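Local coordinates for nucleoporin NUP170 (Chaetomium thermophilum, PDB 5HAX), which probably serves as a scaffold nucleoporin of the nuclear pore complex, joining a beta-propeller domain to a mainly helical one, at residues 243-248 against 294-299; 275-280 against 342-347; 350-355 against 372-377. All blocks are in the same frame, centred on the assembly; numbering follows the deposited sequence.

Contact 1: 243-248 against 294-299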
loop_
_atom_site.group_PDB
_atom_site.type_symbol
_atom_site.label_atom_id
_atom_site.label_comp_id
_atom_site.label_asym_id
_atom_site.label_seq_id
_atom_site.Cartn_x
_atom_site.Cartn_y
_atom_site.Cartn_z
ATOM N N TYR A 243 -17.206 -8.020 -5.825
ATOM C CA TYR A 243 -17.034 -8.594 -7.155
ATOM C C TYR A 243 -16.841 -10.101 -7.054
ATOM O O TYR A 243 -16.180 -10.586 -6.130
ATOM C CB TYR A 243 -15.822 -8.000 -7.880
ATOM C CG TYR A 243 -15.812 -6.496 -8.024
ATOM C CD1 TYR A 243 -16.487 -5.874 -9.063
ATOM C CD2 TYR A 243 -15.099 -5.701 -7.136
ATOM C CE1 TYR A 243 -16.468 -4.497 -9.206
ATOM C CE2 TYR A 243 -15.072 -4.324 -7.268
ATOM C CZ TYR A 243 -15.758 -3.728 -8.307
ATOM O OH TYR A 243 -15.735 -2.359 -8.450
ATOM N N SER A 244 -17.405 -10.835 -8.012
ATOM C CA SER A 244 -17.130 -12.257 -8.173
ATOM C C SER A 244 -16.609 -12.524 -9.579
ATOM O O SER A 244 -17.030 -11.874 -10.544
ATOM C CB SER A 244 -18.375 -13.117 -7.911
ATOM O OG SER A 244 -19.244 -13.132 -9.031
ATOM N N LEU A 245 -15.691 -13.480 -9.681
ATOM C CA LEU A 245 -15.182 -13.980 -10.950
ATOM C C LEU A 245 -15.587 -15.440 -11.088
ATOM O O LEU A 245 -15.402 -16.225 -10.154
ATOM C CB LEU A 245 -13.660 -13.842 -11.021
ATOM C CG LEU A 245 -12.982 -14.335 -12.302
ATOM C CD1 LEU A 245 -13.414 -13.497 -13.494
ATOM C CD2 LEU A 245 -11.466 -14.308 -12.150
ATOM N N SER A 246 -16.144 -15.797 -12.242
ATOM C CA SER A 246 -16.611 -17.155 -12.480
ATOM C C SER A 246 -15.609 -17.927 -13.334
ATOM O O SER A 246 -14.653 -17.373 -13.882
ATOM C CB SER A 246 -17.985 -17.147 -13.154
ATOM O OG SER A 246 -17.865 -17.129 -14.567
ATOM N N ASN A 247 -15.845 -19.237 -13.434
ATOM C CA ASN A 247 -14.997 -20.103 -14.244
ATOM C C ASN A 247 -15.157 -19.837 -15.732
ATOM O O ASN A 247 -14.291 -20.236 -16.517
ATOM C CB ASN A 247 -15.315 -21.567 -13.963
ATOM C CG ASN A 247 -16.698 -21.954 -14.439
ATOM O OD1 ASN A 247 -17.695 -21.363 -14.028
ATOM N ND2 ASN A 247 -16.763 -22.930 -15.335
ATOM N N ARG A 248 -16.252 -19.194 -16.135
ATOM C CA ARG A 248 -16.455 -18.761 -17.510
ATOM C C ARG A 248 -15.949 -17.345 -17.749
ATOM O O ARG A 248 -16.250 -16.761 -18.795
ATOM C CB ARG A 248 -17.940 -18.844 -17.872
ATOM C CG ARG A 248 -18.572 -20.189 -17.567
ATOM C CD ARG A 248 -20.021 -20.244 -18.026
ATOM N NE ARG A 248 -20.131 -20.189 -19.481
ATOM C CZ ARG A 248 -19.990 -21.240 -20.284
ATOM N NH1 ARG A 248 -20.104 -21.091 -21.597
ATOM N NH2 ARG A 248 -19.733 -22.442 -19.782
ATOM N N VAL A 294 -8.145 -15.024 -15.070
ATOM C CA VAL A 294 -7.720 -15.841 -13.936
ATOM C C VAL A 294 -7.799 -15.110 -12.596
ATOM O O VAL A 294 -7.768 -15.770 -11.546
ATOM C CB VAL A 294 -6.285 -16.369 -14.152
ATOM C CG1 VAL A 294 -6.211 -17.205 -15.421
ATOM C CG2 VAL A 294 -5.283 -15.220 -14.200
ATOM N N ALA A 295 -7.899 -13.781 -12.593
ATOM C CA ALA A 295 -7.909 -13.052 -11.333
ATOM C C ALA A 295 -8.474 -11.656 -11.545
ATOM O O ALA A 295 -8.367 -11.084 -12.632
ATOM C CB ALA A 295 -6.502 -12.954 -10.732
ATOM N N LEU A 296 -9.075 -11.122 -10.483
ATOM C CA LEU A 296 -9.508 -9.735 -10.421
ATOM C C LEU A 296 -8.760 -9.022 -9.302
ATOM O O LEU A 296 -8.201 -9.650 -8.401
ATOM C CB LEU A 296 -11.019 -9.620 -10.183
ATOM C CG LEU A 296 -11.939 -10.337 -11.172
ATOM C CD1 LEU A 296 -13.394 -10.124 -10.784
ATOM C CD2 LEU A 296 -11.689 -9.871 -12.601
ATOM N N SER A 297 -8.756 -7.695 -9.374
ATOM C CA SER A 297 -8.187 -6.866 -8.321
ATOM C C SER A 297 -8.938 -5.541 -8.263
ATOM O O SER A 297 -8.829 -4.730 -9.192
ATOM C CB SER A 297 -6.699 -6.624 -8.559
ATOM O OG SER A 297 -6.108 -6.010 -7.429
ATOM N N PRO A 298 -9.716 -5.284 -7.212
ATOM C CA PRO A 298 -10.437 -4.008 -7.133
ATOM C C PRO A 298 -9.485 -2.825 -7.039
ATOM O O PRO A 298 -8.400 -2.912 -6.459
ATOM C CB PRO A 298 -11.277 -4.150 -5.858
ATOM C CG PRO A 298 -11.368 -5.619 -5.615
ATOM C CD PRO A 298 -10.067 -6.174 -6.092
ATOM N N ILE A 299 -9.909 -1.713 -7.623
ATOM C CA ILE A 299 -9.201 -0.438 -7.547
ATOM C C ILE A 299 -10.063 0.510 -6.719
ATOM O O ILE A 299 -11.198 0.803 -7.117
ATOM C CB ILE A 299 -8.923 0.140 -8.944
ATOM C CG1 ILE A 299 -8.066 -0.845 -9.752
ATOM C CG2 ILE A 299 -8.225 1.492 -8.831
ATOM C CD1 ILE A 299 -7.918 -0.489 -11.216
#

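Contact 2: 275-280 against 342-347. With PO4 (phosphate ion), chain D.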
loop_
_atom_site.group_PDB
_atom_site.type_symbol
_atom_site.label_atom_id
_atom_site.label_comp_id
_atom_site.label_asym_id
_atom_site.label_seq_id
_atom_site.Cartn_x
_atom_site.Cartn_y
_atom_site.Cartn_z
ATOM N N ARG A 275 -16.199 -7.749 -26.886
ATOM C CA ARG A 275 -16.807 -6.758 -27.767
ATOM C C ARG A 275 -16.208 -5.376 -27.525
ATOM O O ARG A 275 -15.870 -4.662 -28.476
ATOM C CB ARG A 275 -18.323 -6.746 -27.572
ATOM C CG ARG A 275 -19.051 -5.792 -28.502
ATOM C CD ARG A 275 -20.531 -6.127 -28.617
ATOM N NE ARG A 275 -21.108 -6.533 -27.336
ATOM C CZ ARG A 275 -21.346 -7.792 -26.975
ATOM N NH1 ARG A 275 -21.067 -8.797 -27.796
ATOM N NH2 ARG A 275 -21.874 -8.049 -25.785
ATOM N N ASP A 276 -16.069 -4.981 -26.256
ATOM C CA ASP A 276 -15.361 -3.745 -25.937
ATOM C C ASP A 276 -13.967 -3.752 -26.547
ATOM O O ASP A 276 -13.538 -2.775 -27.171
ATOM C CB ASP A 276 -15.259 -3.559 -24.421
ATOM C CG ASP A 276 -16.609 -3.410 -23.752
ATOM O OD1 ASP A 276 -16.681 -3.590 -22.515
ATOM O OD2 ASP A 276 -17.599 -3.115 -24.454
ATOM N N PHE A 277 -13.250 -4.863 -26.378
ATOM C CA PHE A 277 -11.888 -4.971 -26.887
ATOM C C PHE A 277 -11.844 -4.794 -28.399
ATOM O O PHE A 277 -10.913 -4.178 -28.933
ATOM C CB PHE A 277 -11.307 -6.324 -26.476
ATOM C CG PHE A 277 -9.866 -6.508 -26.844
ATOM C CD1 PHE A 277 -8.894 -5.658 -26.346
ATOM C CD2 PHE A 277 -9.479 -7.553 -27.665
ATOM C CE1 PHE A 277 -7.565 -5.836 -26.677
ATOM C CE2 PHE A 277 -8.152 -7.737 -27.997
ATOM C CZ PHE A 277 -7.194 -6.876 -27.501
ATOM N N ALA A 278 -12.845 -5.321 -29.108
ATOM C CA ALA A 278 -12.863 -5.209 -30.563
ATOM C C ALA A 278 -13.096 -3.774 -31.012
ATOM O O ALA A 278 -12.614 -3.375 -32.078
ATOM C CB ALA A 278 -13.935 -6.128 -31.148
ATOM N N HIS A 279 -13.828 -2.988 -30.222
ATOM C CA HIS A 279 -14.063 -1.586 -30.540
ATOM C C HIS A 279 -12.850 -0.708 -30.266
ATOM O O HIS A 279 -12.841 0.455 -30.684
ATOM C CB HIS A 279 -15.263 -1.061 -29.747
ATOM C CG HIS A 279 -16.557 -1.727 -30.100
ATOM N ND1 HIS A 279 -17.767 -1.339 -29.564
ATOM C CD2 HIS A 279 -16.832 -2.759 -30.935
ATOM C CE1 HIS A 279 -18.729 -2.101 -30.053
ATOM N NE2 HIS A 279 -18.188 -2.970 -30.887
ATOM N N MET A 280 -11.836 -1.229 -29.579
ATOM C CA MET A 280 -10.611 -0.483 -29.351
ATOM C C MET A 280 -9.777 -0.441 -30.627
ATOM O O MET A 280 -9.949 -1.251 -31.543
ATOM C CB MET A 280 -9.803 -1.108 -28.214
ATOM C CG MET A 280 -10.565 -1.204 -26.902
ATOM S SD MET A 280 -9.629 -2.012 -25.589
ATOM C CE MET A 280 -8.411 -0.753 -25.226
ATOM N N MET A 342 -20.443 -1.500 -16.856
ATOM C CA MET A 342 -19.016 -1.769 -16.751
ATOM C C MET A 342 -18.458 -1.970 -18.149
ATOM O O MET A 342 -19.052 -2.681 -18.965
ATOM C CB MET A 342 -18.733 -3.007 -15.883
ATOM C CG MET A 342 -17.274 -3.454 -15.893
ATOM S SD MET A 342 -16.951 -4.836 -14.774
ATOM C CE MET A 342 -17.066 -4.023 -13.184
ATOM N N GLN A 343 -17.311 -1.350 -18.421
ATOM C CA GLN A 343 -16.743 -1.345 -19.762
ATOM C C GLN A 343 -15.231 -1.488 -19.699
ATOM O O GLN A 343 -14.567 -0.827 -18.892
ATOM C CB GLN A 343 -17.112 -0.053 -20.504
ATOM C CG GLN A 343 -16.579 0.024 -21.923
ATOM C CD GLN A 343 -16.979 1.308 -22.621
ATOM O OE1 GLN A 343 -17.841 2.046 -22.143
ATOM N NE2 GLN A 343 -16.350 1.585 -23.757
ATOM N N LEU A 344 -14.692 -2.346 -20.563
ATOM C CA LEU A 344 -13.247 -2.445 -20.725
ATOM C C LEU A 344 -12.738 -1.220 -21.475
ATOM O O LEU A 344 -13.088 -1.005 -22.639
ATOM C CB LEU A 344 -12.877 -3.727 -21.466
ATOM C CG LEU A 344 -11.412 -3.840 -21.900
ATOM C CD1 LEU A 344 -10.473 -3.602 -20.727
ATOM C CD2 LEU A 344 -11.144 -5.198 -22.529
ATOM N N GLN A 345 -11.906 -0.423 -20.808
ATOM C CA GLN A 345 -11.430 0.855 -21.325
ATOM C C GLN A 345 -9.970 0.839 -21.745
ATOM O O GLN A 345 -9.629 1.406 -22.786
ATOM C CB GLN A 345 -11.620 1.949 -20.265
ATOM C CG GLN A 345 -13.068 2.287 -19.947
ATOM C CD GLN A 345 -13.705 3.179 -20.994
ATOM O OE1 GLN A 345 -13.189 3.324 -22.102
ATOM N NE2 GLN A 345 -14.831 3.790 -20.644
ATOM N N PHE A 346 -9.099 0.209 -20.959
ATOM C CA PHE A 346 -7.658 0.305 -21.145
ATOM C C PHE A 346 -7.017 -1.056 -20.916
ATOM O O PHE A 346 -7.443 -1.805 -20.033
ATOM C CB PHE A 346 -7.063 1.346 -20.187
ATOM C CG PHE A 346 -5.566 1.370 -20.172
ATOM C CD1 PHE A 346 -4.860 0.682 -19.200
ATOM C CD2 PHE A 346 -4.864 2.082 -21.126
ATOM C CE1 PHE A 346 -3.482 0.702 -19.184
ATOM C CE2 PHE A 346 -3.485 2.105 -21.117
ATOM C CZ PHE A 346 -2.791 1.414 -20.146
ATOM N N VAL A 347 -5.990 -1.367 -21.708
ATOM C CA VAL A 347 -5.278 -2.639 -21.621
ATOM C C VAL A 347 -3.786 -2.356 -21.505
ATOM O O VAL A 347 -3.223 -1.627 -22.328
ATOM C CB VAL A 347 -5.546 -3.536 -22.847
ATOM C CG1 VAL A 347 -4.790 -4.857 -22.715
ATOM C CG2 VAL A 347 -7.035 -3.786 -23.017
HETATM P P PO4 D . -22.660 -4.787 -23.968
HETATM O O1 PO4 D . -21.408 -5.464 -24.473
HETATM O O2 PO4 D . -23.328 -5.659 -22.930
HETATM O O3 PO4 D . -23.605 -4.571 -25.126
HETATM O O4 PO4 D . -22.298 -3.455 -23.356
#

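Contact 3: 350-355 against 372-377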
loop_
_atom_site.group_PDB
_atom_site.type_symbol
_atom_site.label_atom_id
_atom_site.label_comp_id
_atom_site.label_asym_id
_atom_site.label_seq_id
_atom_site.Cartn_x
_atom_site.Cartn_y
_atom_site.Cartn_z
ATOM N N PRO A 350 1.580 -7.345 -22.082
ATOM C CA PRO A 350 2.734 -7.889 -21.349
ATOM C C PRO A 350 4.051 -7.324 -21.848
ATOM O O PRO A 350 4.153 -6.873 -23.000
ATOM C CB PRO A 350 2.654 -9.400 -21.628
ATOM C CG PRO A 350 1.282 -9.651 -22.117
ATOM C CD PRO A 350 0.831 -8.398 -22.788
ATOM N N PRO A 351 5.093 -7.369 -21.022
ATOM C CA PRO A 351 6.441 -7.051 -21.504
ATOM C C PRO A 351 6.947 -8.150 -22.426
ATOM O O PRO A 351 6.366 -9.230 -22.526
ATOM C CB PRO A 351 7.258 -6.983 -20.215
ATOM C CG PRO A 351 6.596 -8.007 -19.339
ATOM C CD PRO A 351 5.120 -7.917 -19.654
ATOM N N ARG A 352 8.062 -7.867 -23.098
ATOM C CA ARG A 352 8.655 -8.806 -24.046
ATOM C C ARG A 352 9.872 -9.536 -23.491
ATOM O O ARG A 352 10.074 -10.713 -23.806
ATOM C CB ARG A 352 9.045 -8.077 -25.335
ATOM C CG ARG A 352 9.472 -9.015 -26.458
ATOM C CD ARG A 352 9.222 -8.402 -27.826
ATOM N NE ARG A 352 7.810 -8.448 -28.198
ATOM C CZ ARG A 352 7.229 -9.447 -28.859
ATOM N NH1 ARG A 352 7.927 -10.512 -29.232
ATOM N NH2 ARG A 352 5.934 -9.379 -29.147
ATOM N N GLU A 353 10.679 -8.874 -22.667
ATOM C CA GLU A 353 11.895 -9.488 -22.146
ATOM C C GLU A 353 11.567 -10.681 -21.255
ATOM O O GLU A 353 10.764 -10.574 -20.322
ATOM C CB GLU A 353 12.706 -8.458 -21.358
ATOM C CG GLU A 353 14.169 -8.372 -21.761
ATOM C CD GLU A 353 15.013 -7.636 -20.736
ATOM O OE1 GLU A 353 15.189 -8.167 -19.619
ATOM O OE2 GLU A 353 15.496 -6.528 -21.046
ATOM N N SER A 354 12.199 -11.820 -21.546
ATOM C CA SER A 354 12.101 -13.016 -20.725
ATOM C C SER A 354 13.263 -13.085 -19.743
ATOM O O SER A 354 14.308 -12.461 -19.951
ATOM C CB SER A 354 12.091 -14.263 -21.609
ATOM O OG SER A 354 10.807 -14.489 -22.164
ATOM N N PRO A 355 13.112 -13.840 -18.656
ATOM C CA PRO A 355 14.209 -13.960 -17.686
ATOM C C PRO A 355 15.372 -14.754 -18.264
ATOM O O PRO A 355 15.179 -15.717 -19.009
ATOM C CB PRO A 355 13.558 -14.691 -16.506
ATOM C CG PRO A 355 12.435 -15.465 -17.123
ATOM C CD PRO A 355 11.935 -14.637 -18.268
ATOM N N LYS A 372 1.637 -5.744 -28.726
ATOM C CA LYS A 372 0.396 -6.413 -28.348
ATOM C C LYS A 372 0.441 -7.914 -28.620
ATOM O O LYS A 372 -0.614 -8.552 -28.715
ATOM C CB LYS A 372 -0.779 -5.780 -29.095
ATOM C CG LYS A 372 -0.663 -5.898 -30.612
ATOM C CD LYS A 372 -1.768 -5.139 -31.328
ATOM C CE LYS A 372 -1.728 -5.392 -32.828
ATOM N NZ LYS A 372 -2.869 -4.750 -33.535
ATOM N N THR A 373 1.641 -8.499 -28.743
ATOM C CA THR A 373 1.781 -9.903 -29.122
ATOM C C THR A 373 2.762 -10.678 -28.246
ATOM O O THR A 373 3.060 -11.838 -28.556
ATOM C CB THR A 373 2.222 -10.018 -30.588
ATOM O OG1 THR A 373 3.414 -9.247 -30.796
ATOM C CG2 THR A 373 1.126 -9.520 -31.523
ATOM N N SER A 374 3.266 -10.090 -27.165
ATOM C CA SER A 374 4.272 -10.778 -26.364
ATOM C C SER A 374 3.670 -11.961 -25.617
ATOM O O SER A 374 2.558 -11.884 -25.086
ATOM C CB SER A 374 4.918 -9.826 -25.363
ATOM O OG SER A 374 5.825 -10.545 -24.544
ATOM N N ARG A 375 4.430 -13.054 -25.563
ATOM C CA ARG A 375 4.043 -14.264 -24.849
ATOM C C ARG A 375 4.813 -14.436 -23.543
ATOM O O ARG A 375 4.792 -15.525 -22.961
ATOM C CB ARG A 375 4.263 -15.491 -25.741
ATOM C CG ARG A 375 3.593 -15.413 -27.108
ATOM C CD ARG A 375 2.131 -15.820 -27.052
ATOM N NE ARG A 375 1.965 -17.179 -26.543
ATOM C CZ ARG A 375 2.294 -18.279 -27.214
ATOM N NH1 ARG A 375 2.817 -18.193 -28.430
ATOM N NH2 ARG A 375 2.105 -19.471 -26.663
ATOM N N ALA A 376 5.485 -13.382 -23.067
ATOM C CA ALA A 376 6.397 -13.524 -21.936
ATOM C C ALA A 376 5.662 -13.878 -20.649
ATOM O O ALA A 376 6.247 -14.507 -19.760
ATOM C CB ALA A 376 7.197 -12.236 -21.749
ATOM N N LEU A 377 4.396 -13.477 -20.523
ATOM C CA LEU A 377 3.582 -13.785 -19.353
ATOM C C LEU A 377 2.571 -14.892 -19.631
ATOM O O LEU A 377 1.596 -15.035 -18.884
ATOM C CB LEU A 377 2.863 -12.528 -18.862
ATOM C CG LEU A 377 3.736 -11.330 -18.472
ATOM C CD1 LEU A 377 2.873 -10.216 -17.900
ATOM C CD2 LEU A 377 4.822 -11.729 -17.480
HETATM O O HOH W 1 2.766 -7.463 -25.541
HETATM O O HOH W 2 8.656 -15.713 -19.760
#

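Contact 1: 243-248 against 294-299
The hydroxyl of S246 is gripped three times. It accepts the backbone N-H of R248, with R248 N 3.1 Å from S246 OG in a bent bond of 135°, which makes an ST turn; it also takes the N-H of T250, and E228 OE2 is its third partner. These bonds hold the hydroxyl in the turn that follows strand 243-246, whose opposite face packs on the next sheet. There strand 294-298 runs nearly antiparallel, at 170°, with the axes 7.8 Å apart, consistent with face-to-face packing of neighbouring propeller blades, since the strands belong to two different sheets. Two leucines carry it, crossing obliquely. L245 has CG anti to its backbone N, and its CD2 rides over the opposing main chain, 3.6 Å from A295 N. L296 keeps CG beside its own N (chi1 -56°) and pushes CD1 against L245 CB at 3.7 Å. L296 CD1 also lies 4.0 Å from S244 O. Beyond the leucines, P298 slides past the Y243 ring in the opposite direction and meets it obliquely, with P298 CG 4.0 Å from Y243 CD2. L296 also touches I251 and A311. The two segments thus meet through apolar side chains, while Y234 OH (weakly, to L296 N) and R239 (to I299 O) add polar links from the blade of 243-248, so cohesion here probably rests on apolar fit supplemented by a few directed bonds.

Contact 2: 275-280 against 342-347
D276 turns its CG anti to the carbonyl carbon (chi1 -63°), which drops the carboxylate from helix 275-279 onto strand 342-347. There D276 OD1 accepts L344 N at 3.1 Å in a fairly straight bond (162°), entering from above the carboxylate plane. The same oxygen is salt-bridged to K268, whose ammonium also binds the carbonyl of M342. The carboxylate is flanked by the Q343 chain, extended beyond CG, and D276 CB rests 3.8 Å from L344 CB. An alanine here would remove the carboxylate and would probably leave L344 N and K268 without a shared acceptor, loosening the helix on the strand. The strand belongs to a propeller blade, and its classic beta bulge, with Q345 and F346 both facing F320, is met by the M280 methyl. M280 is extended as far as SD, then bends at chi3 (72°) so that CE comes 3.5 Å from Q345 O and also touches V347. F277, with CG anti to its N, sets CB 4.1 Å from L344 CD2, while its ring packs edge-to-face with F287. R275 NE and NH2 both donate to O1 of a phosphate, probably from the crystallisation liquor, NH2 at 2.9 Å.

Contact 3: 350-355 against 372-377
S374 is the centre of the contact: its OG, anti to the backbone N (chi1 176°), donates to P351 O across a very short 2.5 Å, from above the carbonyl plane. The hydroxyl oxygen in turn accepts the N-H of A376, with A376 N 3.2 Å from S374 OG in a bond of 161°, so 374-376 forms an ST turn. A376 CB is thereby pressed to 3.2 Å from P351 O. Beside these bonds L377 crosses P351 at about a right angle, and its CD1 touches both proline rings from the same side, 3.7 Å from P351 CD and 3.8 Å from P350 CB. A water bridges P350 O, at 3.0 Å, and S374 N, at 3.1 Å. On the exposed side R352 bends at chi3 and lays one face of its guanidinium over S374 CA, held there by a salt bridge from NE to D371. Further out, F405 and W431 pack against L377, and W431 NE1 binds the carbonyl of E353. Both segments lie in the long connection between strands 341-348 and 380-386 of successive blades. By donating to P351 and accepting from A376, one serine hydroxyl ties together two segments that have no regular secondary structure.

All three contacts belong to the propeller region and follow its winding from blade to blade. Contacts 1 and 2 interlock along the chain, their segments alternating, and both reach one five-stranded sheet: contact 1 through its outermost strand 293-298, contact 2 through strand 341-348. Their centres are 16 Å apart, and they touch where Y243 CE1 meets M342 CE at 4.1 Å. Contact 1 joins two sheets directly, and contact 2 lays helix 270-279, which connects them, on the second. Contact 3 follows in series, its centre about 21 Å from that of contact 2 and 23 Å from that of contact 1, in the loop leaving strand 341-348 for strand 380-386. The contacts thus lie along two successive blade-to-blade connections.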